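Local coordinates for protein BB_2cx5_001 (Thermus thermophilus, PDB 3RI0) that serves as a computationally designed scaffold, built on an aminoacyl-tRNA editing-domain fold, for presenting a grafted linear HIV epitope to the immune system, at residues A[2-6]-A[22-26]; A[16-21]-A[142-146]. The protein carries 6 engineered substitutions. One frame throughout, in Å; residues are numbered along the deposited sequence.

Contact 1: A[2-6]-A[22-26]; sequences LSPSA and KVVEL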
loop_
_atom_site.group_PDB
_atom_site.type_symbol
_atom_site.label_atom_id
_atom_site.label_comp_id
_atom_site.label_asym_id
_atom_site.label_seq_id
_atom_site.Cartn_x
_atom_site.Cartn_y
_atom_site.Cartn_z
ATOM N N LEU A 2 -2.160 0.970 -21.011
ATOM C CA LEU A 2 -2.029 0.666 -19.544
ATOM C C LEU A 2 -1.339 -0.688 -19.289
ATOM O O LEU A 2 -1.712 -1.707 -19.866
ATOM C CB LEU A 2 -3.412 0.694 -18.883
ATOM C CG LEU A 2 -3.669 1.737 -17.782
ATOM C CD1 LEU A 2 -3.267 3.137 -18.252
ATOM C CD2 LEU A 2 -5.141 1.716 -17.412
ATOM N N SER A 3 -0.339 -0.681 -18.412
ATOM C CA SER A 3 0.442 -1.876 -18.085
ATOM C C SER A 3 -0.352 -3.051 -17.511
ATOM O O SER A 3 -1.453 -2.881 -16.993
ATOM C CB SER A 3 1.573 -1.512 -17.111
ATOM O OG SER A 3 1.093 -1.351 -15.782
ATOM N N PRO A 4 0.216 -4.268 -17.593
ATOM C CA PRO A 4 -0.462 -5.456 -17.070
ATOM C C PRO A 4 -0.753 -5.269 -15.590
ATOM O O PRO A 4 -1.821 -5.632 -15.106
ATOM C CB PRO A 4 0.549 -6.572 -17.310
ATOM C CG PRO A 4 1.298 -6.097 -18.516
ATOM C CD PRO A 4 1.501 -4.633 -18.219
ATOM N N SER A 5 0.207 -4.691 -14.876
ATOM C CA SER A 5 0.049 -4.455 -13.446
ATOM C C SER A 5 -1.145 -3.548 -13.180
ATOM O O SER A 5 -2.020 -3.879 -12.385
ATOM C CB SER A 5 1.318 -3.826 -12.863
ATOM O OG SER A 5 2.458 -4.651 -13.100
ATOM N N ALA A 6 -1.185 -2.402 -13.851
ATOM C CA ALA A 6 -2.291 -1.466 -13.665
ATOM C C ALA A 6 -3.603 -2.187 -13.912
ATOM O O ALA A 6 -4.528 -2.105 -13.106
ATOM C CB ALA A 6 -2.153 -0.287 -14.612
ATOM N N LYS A 22 -10.259 4.461 -10.095
ATOM C CA LYS A 22 -9.533 4.214 -11.340
ATOM C C LYS A 22 -8.020 4.227 -11.206
ATOM O O LYS A 22 -7.447 5.158 -10.632
ATOM C CB LYS A 22 -9.924 5.258 -12.394
ATOM C CG LYS A 22 -11.427 5.497 -12.523
ATOM C CD LYS A 22 -12.161 4.212 -12.856
ATOM C CE LYS A 22 -13.631 4.469 -13.124
ATOM N NZ LYS A 22 -14.357 3.199 -13.455
ATOM N N VAL A 23 -7.380 3.195 -11.753
ATOM C CA VAL A 23 -5.930 3.113 -11.728
ATOM C C VAL A 23 -5.422 4.043 -12.818
ATOM O O VAL A 23 -5.893 4.004 -13.958
ATOM C CB VAL A 23 -5.423 1.689 -12.000
ATOM C CG1 VAL A 23 -3.899 1.702 -12.099
ATOM C CG2 VAL A 23 -5.850 0.770 -10.881
ATOM N N VAL A 24 -4.460 4.880 -12.447
ATOM C CA VAL A 24 -3.874 5.873 -13.335
ATOM C C VAL A 24 -2.403 5.581 -13.626
ATOM O O VAL A 24 -1.659 5.139 -12.747
ATOM C CB VAL A 24 -4.045 7.275 -12.693
ATOM C CG1 VAL A 24 -2.999 8.227 -13.195
ATOM C CG2 VAL A 24 -5.447 7.795 -12.982
ATOM N N GLU A 25 -1.982 5.831 -14.861
ATOM C CA GLU A 25 -0.608 5.548 -15.253
ATOM C C GLU A 25 0.198 6.815 -15.493
ATOM O O GLU A 25 -0.165 7.655 -16.310
ATOM C CB GLU A 25 -0.600 4.682 -16.512
ATOM C CG GLU A 25 0.674 3.891 -16.710
ATOM C CD GLU A 25 0.399 2.430 -17.006
ATOM O OE1 GLU A 25 -0.143 2.142 -18.094
ATOM O OE2 GLU A 25 0.711 1.571 -16.149
ATOM N N LEU A 26 1.299 6.940 -14.767
ATOM C CA LEU A 26 2.172 8.093 -14.868
ATOM C C LEU A 26 3.331 7.853 -15.836
ATOM O O LEU A 26 3.665 6.713 -16.170
ATOM C CB LEU A 26 2.711 8.450 -13.484
ATOM C CG LEU A 26 1.667 8.555 -12.366
ATOM C CD1 LEU A 26 2.343 9.069 -11.109
ATOM C CD2 LEU A 26 0.523 9.474 -12.777
#
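The carboxylate of Glu25 reaches from the strand to the start of the first helix and meets Ser3 through both its backbone N-H and its hydroxyl. Ser3 OG gives its proton to Glu25 OE2 at 3.0 Å, on the syn lone pair, the side of the other carboxylate oxygen. Ser3 N lies 2.8 Å from Glu25 OE1, with an N-H...O angle of 145°; OE1 is crowded in the model, so this bond is less certain than the hydroxyl one. The same N-H also leans weakly toward OE2.

Ser3 is the N-cap of helix 4-15, and its hydroxyl does double duty. While donating to Glu25, Ser3 OG accepts from Ala6 N at 3.2 Å, a nearly straight capping bond at 171° that satisfies one of the N-H groups left without a helical partner in the first turn. OG can face that way because it stands between the backbone N and carbonyl carbon of its own residue (chi1 77°). Glu25 thus acts as a second shell to the cap, orienting the hydroxyl that holds the helix end. A negative charge at a helix N-terminus should also be welcomed by the helix dipole.

Beside the carboxylate the contact turns apolar. Ala6 CB, pointing at the strand, meets Val23 CG1 at 3.6 Å, and both residues are buried. Leu2 runs past Glu25 in the opposite direction, Leu2 CD1 lying 3.5 Å from Glu25 CB. Strand 23-25 is itself paired antiparallel with strand 134-138, Val24 bonding to Leu135 through the backbone, and the side chain of Ser3 also touches Thr131.

Contact 2: A[16-21]-A[142-146]; sequences RGFGHL and ELLAL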
loop_
_atom_site.group_PDB
_atom_site.type_symbol
_atom_site.label_atom_id
_atom_site.label_comp_id
_atom_site.label_asym_id
_atom_site.label_seq_id
_atom_site.Cartn_x
_atom_site.Cartn_y
_atom_site.Cartn_z
ATOM N N ARG A 16 -13.889 -6.320 -6.208
ATOM C CA ARG A 16 -14.186 -6.028 -4.808
ATOM C C ARG A 16 -15.438 -5.157 -4.664
ATOM O O ARG A 16 -15.948 -4.981 -3.556
ATOM C CB ARG A 16 -13.010 -5.291 -4.167
ATOM C CG ARG A 16 -11.705 -6.082 -4.091
ATOM C CD ARG A 16 -11.823 -7.153 -3.038
ATOM N NE ARG A 16 -12.497 -6.608 -1.866
ATOM C CZ ARG A 16 -11.911 -6.369 -0.700
ATOM N NH1 ARG A 16 -10.621 -6.639 -0.535
ATOM N NH2 ARG A 16 -12.618 -5.847 0.296
ATOM N N GLY A 17 -15.917 -4.609 -5.780
ATOM C CA GLY A 17 -17.077 -3.737 -5.742
ATOM C C GLY A 17 -16.688 -2.264 -5.732
ATOM O O GLY A 17 -17.549 -1.389 -5.623
ATOM N N PHE A 18 -15.392 -1.987 -5.846
ATOM C CA PHE A 18 -14.889 -0.613 -5.847
ATOM C C PHE A 18 -14.404 -0.226 -7.237
ATOM O O PHE A 18 -13.326 0.348 -7.399
ATOM C CB PHE A 18 -13.739 -0.465 -4.849
ATOM C CG PHE A 18 -14.163 -0.570 -3.414
ATOM C CD1 PHE A 18 -14.559 -1.795 -2.876
ATOM C CD2 PHE A 18 -14.186 0.562 -2.602
ATOM C CE1 PHE A 18 -14.962 -1.897 -1.551
ATOM C CE2 PHE A 18 -14.589 0.477 -1.269
ATOM C CZ PHE A 18 -14.983 -0.757 -0.742
ATOM N N GLY A 19 -15.220 -0.545 -8.237
ATOM C CA GLY A 19 -14.871 -0.256 -9.615
ATOM C C GLY A 19 -14.862 1.213 -9.973
ATOM O O GLY A 19 -14.400 1.575 -11.048
ATOM N N HIS A 20 -15.372 2.076 -9.100
ATOM C CA HIS A 20 -15.373 3.499 -9.413
ATOM C C HIS A 20 -14.003 4.130 -9.172
ATOM O O HIS A 20 -13.764 5.249 -9.605
ATOM C CB HIS A 20 -16.438 4.236 -8.606
ATOM C CG HIS A 20 -16.196 4.221 -7.128
ATOM N ND1 HIS A 20 -16.318 3.079 -6.365
ATOM C CD2 HIS A 20 -15.873 5.216 -6.268
ATOM C CE1 HIS A 20 -16.087 3.373 -5.098
ATOM N NE2 HIS A 20 -15.815 4.664 -5.010
ATOM N N LEU A 21 -13.115 3.417 -8.479
ATOM C CA LEU A 21 -11.755 3.915 -8.245
ATOM C C LEU A 21 -10.993 3.518 -9.508
ATOM O O LEU A 21 -11.085 2.369 -9.942
ATOM C CB LEU A 21 -11.130 3.245 -7.015
ATOM C CG LEU A 21 -11.904 3.448 -5.699
ATOM C CD1 LEU A 21 -11.228 2.679 -4.562
ATOM C CD2 LEU A 21 -11.950 4.939 -5.359
ATOM N N GLU A 142 -12.488 4.592 2.278
ATOM C CA GLU A 142 -12.544 3.536 1.277
ATOM C C GLU A 142 -11.358 2.607 1.446
ATOM O O GLU A 142 -11.512 1.392 1.443
ATOM C CB GLU A 142 -12.552 4.130 -0.131
ATOM C CG GLU A 142 -13.802 4.949 -0.439
ATOM C CD GLU A 142 -13.791 5.557 -1.832
ATOM O OE1 GLU A 142 -12.860 6.330 -2.147
ATOM O OE2 GLU A 142 -14.723 5.259 -2.609
ATOM N N LEU A 143 -10.171 3.176 1.607
ATOM C CA LEU A 143 -8.971 2.367 1.783
ATOM C C LEU A 143 -9.196 1.361 2.911
ATOM O O LEU A 143 -8.847 0.185 2.777
ATOM C CB LEU A 143 -7.760 3.265 2.093
ATOM C CG LEU A 143 -6.405 2.557 2.240
ATOM C CD1 LEU A 143 -6.075 1.796 0.955
ATOM C CD2 LEU A 143 -5.322 3.569 2.543
ATOM N N LEU A 144 -9.779 1.826 4.017
ATOM C CA LEU A 144 -10.057 0.963 5.162
ATOM C C LEU A 144 -11.094 -0.102 4.838
ATOM O O LEU A 144 -10.980 -1.240 5.302
ATOM C CB LEU A 144 -10.554 1.794 6.352
ATOM C CG LEU A 144 -9.528 2.646 7.096
ATOM C CD1 LEU A 144 -10.224 3.535 8.119
ATOM C CD2 LEU A 144 -8.509 1.728 7.774
ATOM N N ALA A 145 -12.107 0.265 4.052
ATOM C CA ALA A 145 -13.155 -0.682 3.682
ATOM C C ALA A 145 -12.597 -1.752 2.750
ATOM O O ALA A 145 -13.030 -2.896 2.778
ATOM C CB ALA A 145 -14.315 0.044 3.004
ATOM N N LEU A 146 -11.633 -1.360 1.926
ATOM C CA LEU A 146 -10.996 -2.255 0.965
ATOM C C LEU A 146 -10.064 -3.247 1.627
ATOM O O LEU A 146 -10.087 -4.444 1.342
ATOM C CB LEU A 146 -10.165 -1.448 -0.033
ATOM C CG LEU A 146 -10.773 -0.954 -1.334
ATOM C CD1 LEU A 146 -9.788 -0.005 -2.003
ATOM C CD2 LEU A 146 -11.083 -2.146 -2.234
HETATM O O HOH W 1 -14.695 -4.617 1.846
#
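A Schellman motif at Gly17 ends helix 4-15, and the loop that follows, with a type I turn from Phe18 to Leu21, packs against helix 140-147. The Phe18 ring lies against Leu146 in a CH-pi contact: Leu146 CD2 sits over one face of the Phe18 ring, 3.8 Å from its centroid and 22° off its normal. Ala145 CB approaches the far end of the ring, 3.9 Å from Phe18 CZ. Leu21 CD1 and Leu146 CD1 meet tip to tip, and Leu13 of helix 4-15 touches both leucines.

Polar groups flank this core. His20 NE2 donates to Glu142 OE2 at 2.7 Å, with the oxygen close to the imidazole plane and the carboxylate turned 45° from it. Glu142 is extended beyond CG (chi2 179°), which carries its carboxylate out to the histidine; its OE1 accepts from Thr139 N. At the other end, the bent Arg16 side chain through NH1 and NH2 makes two weak bonds to Leu146 O, and a water accepts weakly from NH2 while donating to Ala145 O. Both carboxylate oxygens of Glu142 are engaged, which should restrain its rotation, and its negative charge would tend to favour a protonated His20.

In the fold
Contacts 1 and 2 follow one another along the chain: helix 4-15 leaves contact 1 at its N-terminal end and enters the loop of contact 2 just past its C-terminal end, and Leu21 leads directly into Lys22. Their centres are about 16 Å apart, and apart from this continuity they do not touch. Gln10, midway along the helix, bridges the interval, accepting from Val23 N through OE1 and donating to Leu21 O through NE2. The N-terminal helix is therefore tied to strand 23-25 at its start and, through the following loop, to helix 140-147. The contact centres lie about 15 and 13 Å from the centre of the chain, respectively.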